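Local coordinates for uncharacterized protein (Bacteroides ovatus CL02T12C04, PDB 6PTM) that is probably an exo-acting carrageenase of glycoside hydrolase family 42, trimming carrageenan chains from their ends, at residues V151-V156 against G189-F194. Numbering follows the deposited sequence.
Sequences VDWTKV and GNLDGF
A water joins Trp153 to Asn190 across the contact. It accepts from Trp153 N at 2.9 Å and from Asn190 ND2 at 3.1 Å. The amide of Asn190 is held at both ends, since OD1 accepts from Arg180 NH1. Beside this bridge the indole of Trp153 lies against the chain of 189-191. Asn190 N sits 3.3 Å above the ring plane, over its centre, and Gly189 C lies toward the rim of the same face. The indole's CZ2 comes to 3.6 Å from Gly189 CA. Asn190 CB makes a CH-pi contact with the five-membered ring, 4.0 Å from its centroid. The CG of Asn190 is anti to its backbone N (chi1 -168°). The amide thus runs past the indole toward the water instead of lying flat on the ring, and the two planes are 44° apart. At the far end of the indole, Leu191 CB packs on CZ3 at 3.7 Å. Leu172 and Ile224 also touch the indole. An alanine here lacks the indole, so Asn190 CB and the 189-190 backbone would probably lose their cover, and a gap would open beside Leu191.

Next to Trp153, Asp152 OD1 accepts from Thr154 N at 3.0 Å, forming an Asx turn, and from Thr154 OG1 at 2.6 Å. Both donors approach from one face of the carboxylate. The bond from Lys155 N to Asp152 O closes a backbone turn that overlaps it. The contact joins the loop ahead of strand 157-159 to the residues leading into strand 192-197, which is probably the second strand of the (beta/alpha)8 barrel expected in family GH42. Direct contact here is mainly indole against backbone and aliphatic carbon, while polar linkage passes through the water.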
loop_
_atom_site.group_PDB
_atom_site.type_symbol
_atom_site.label_atom_id
_atom_site.label_comp_id
_atom_site.label_asym_id
_atom_site.label_seq_id
_atom_site.Cartn_x
_atom_site.Cartn_y
_atom_site.Cartn_z
ATOM N N VAL A 151 -22.543 3.495 6.036
ATOM C CA VAL A 151 -21.733 4.715 5.748
ATOM C C VAL A 151 -22.377 5.488 4.594
ATOM O O VAL A 151 -22.448 4.975 3.477
ATOM C CB VAL A 151 -20.257 4.380 5.439
ATOM C CG1 VAL A 151 -19.476 5.636 5.128
ATOM C CG2 VAL A 151 -19.601 3.604 6.583
ATOM N N ASP A 152 -22.730 6.734 4.859
ATOM C CA ASP A 152 -23.086 7.710 3.814
ATOM C C ASP A 152 -21.810 8.445 3.404
ATOM O O ASP A 152 -21.308 9.295 4.156
ATOM C CB ASP A 152 -24.183 8.640 4.313
ATOM C CG ASP A 152 -24.562 9.729 3.326
ATOM O OD1 ASP A 152 -23.913 9.872 2.260
ATOM O OD2 ASP A 152 -25.494 10.452 3.662
ATOM N N TRP A 153 -21.325 8.148 2.212
ATOM C CA TRP A 153 -20.007 8.633 1.730
ATOM C C TRP A 153 -20.027 10.160 1.465
ATOM O O TRP A 153 -18.919 10.810 1.440
ATOM C CB TRP A 153 -19.628 7.813 0.497
ATOM C CG TRP A 153 -19.201 6.408 0.772
ATOM C CD1 TRP A 153 -19.824 5.441 1.520
ATOM C CD2 TRP A 153 -18.041 5.788 0.192
ATOM N NE1 TRP A 153 -19.112 4.264 1.460
ATOM C CE2 TRP A 153 -17.996 4.460 0.668
ATOM C CE3 TRP A 153 -17.014 6.245 -0.648
ATOM C CZ2 TRP A 153 -16.954 3.597 0.305
ATOM C CZ3 TRP A 153 -15.997 5.382 -1.003
ATOM C CH2 TRP A 153 -15.969 4.070 -0.529
ATOM N N THR A 154 -21.215 10.760 1.380
ATOM C CA THR A 154 -21.377 12.226 1.220
ATOM C C THR A 154 -20.966 12.900 2.532
ATOM O O THR A 154 -20.727 14.085 2.494
ATOM C CB THR A 154 -22.789 12.625 0.746
ATOM O OG1 THR A 154 -23.748 12.402 1.775
ATOM C CG2 THR A 154 -23.255 11.857 -0.472
ATOM N N LYS A 155 -20.889 12.185 3.655
ATOM C CA LYS A 155 -20.648 12.781 4.985
ATOM C C LYS A 155 -19.272 12.388 5.542
ATOM O O LYS A 155 -18.915 12.930 6.583
ATOM C CB LYS A 155 -21.780 12.350 5.926
ATOM C CG LYS A 155 -23.150 12.888 5.535
ATOM C CD LYS A 155 -24.202 12.655 6.598
ATOM C CE LYS A 155 -25.600 13.129 6.229
ATOM N NZ LYS A 155 -25.602 14.103 5.107
ATOM N N VAL A 156 -18.490 11.540 4.873
ATOM C CA VAL A 156 -17.168 11.082 5.418
ATOM C C VAL A 156 -16.175 12.231 5.308
ATOM O O VAL A 156 -16.141 12.922 4.251
ATOM C CB VAL A 156 -16.665 9.803 4.719
ATOM C CG1 VAL A 156 -15.291 9.369 5.221
ATOM C CG2 VAL A 156 -17.621 8.668 4.950
ATOM N N GLY A 189 -19.443 0.504 -2.458
ATOM C CA GLY A 189 -18.595 1.694 -2.333
ATOM C C GLY A 189 -19.214 2.836 -3.089
ATOM O O GLY A 189 -19.924 2.567 -4.092
ATOM N N ASN A 190 -18.965 4.059 -2.634
ATOM C CA ASN A 190 -19.486 5.295 -3.286
ATOM C C ASN A 190 -18.343 6.313 -3.460
ATOM O O ASN A 190 -18.489 7.503 -3.118
ATOM C CB ASN A 190 -20.715 5.806 -2.531
ATOM C CG ASN A 190 -21.446 6.883 -3.302
ATOM O OD1 ASN A 190 -21.284 6.974 -4.506
ATOM N ND2 ASN A 190 -22.300 7.622 -2.625
ATOM N N LEU A 191 -17.235 5.873 -4.034
ATOM C CA LEU A 191 -16.062 6.742 -4.268
ATOM C C LEU A 191 -16.323 7.622 -5.488
ATOM O O LEU A 191 -16.564 7.084 -6.579
ATOM C CB LEU A 191 -14.837 5.868 -4.498
ATOM C CG LEU A 191 -13.528 6.634 -4.632
ATOM C CD1 LEU A 191 -13.152 7.312 -3.308
ATOM C CD2 LEU A 191 -12.438 5.669 -5.075
ATOM N N ASP A 192 -16.264 8.930 -5.279
ATOM C CA ASP A 192 -16.464 9.938 -6.343
ATOM C C ASP A 192 -15.075 10.307 -6.853
ATOM O O ASP A 192 -14.063 9.699 -6.400
ATOM C CB ASP A 192 -17.209 11.151 -5.789
ATOM C CG ASP A 192 -18.021 11.967 -6.793
ATOM O OD1 ASP A 192 -17.691 11.934 -8.015
ATOM O OD2 ASP A 192 -18.933 12.688 -6.325
ATOM N N GLY A 193 -15.022 11.323 -7.706
ATOM C CA GLY A 193 -13.755 11.910 -8.149
ATOM C C GLY A 193 -13.866 12.527 -9.519
ATOM O O GLY A 193 -14.990 12.701 -10.038
ATOM N N PHE A 194 -12.725 12.939 -10.042
ATOM C CA PHE A 194 -12.628 13.703 -11.297
ATOM C C PHE A 194 -11.295 13.351 -11.956
ATOM O O PHE A 194 -10.286 13.215 -11.249
ATOM C CB PHE A 194 -12.802 15.199 -11.038
ATOM C CG PHE A 194 -12.911 15.954 -12.333
ATOM C CD1 PHE A 194 -14.096 15.937 -13.055
ATOM C CD2 PHE A 194 -11.821 16.621 -12.869
ATOM C CE1 PHE A 194 -14.182 16.577 -14.291
ATOM C CE2 PHE A 194 -11.919 17.277 -14.095
ATOM C CZ PHE A 194 -13.103 17.264 -14.798
HETATM O O HOH W 1 -22.932 6.703 0.275
#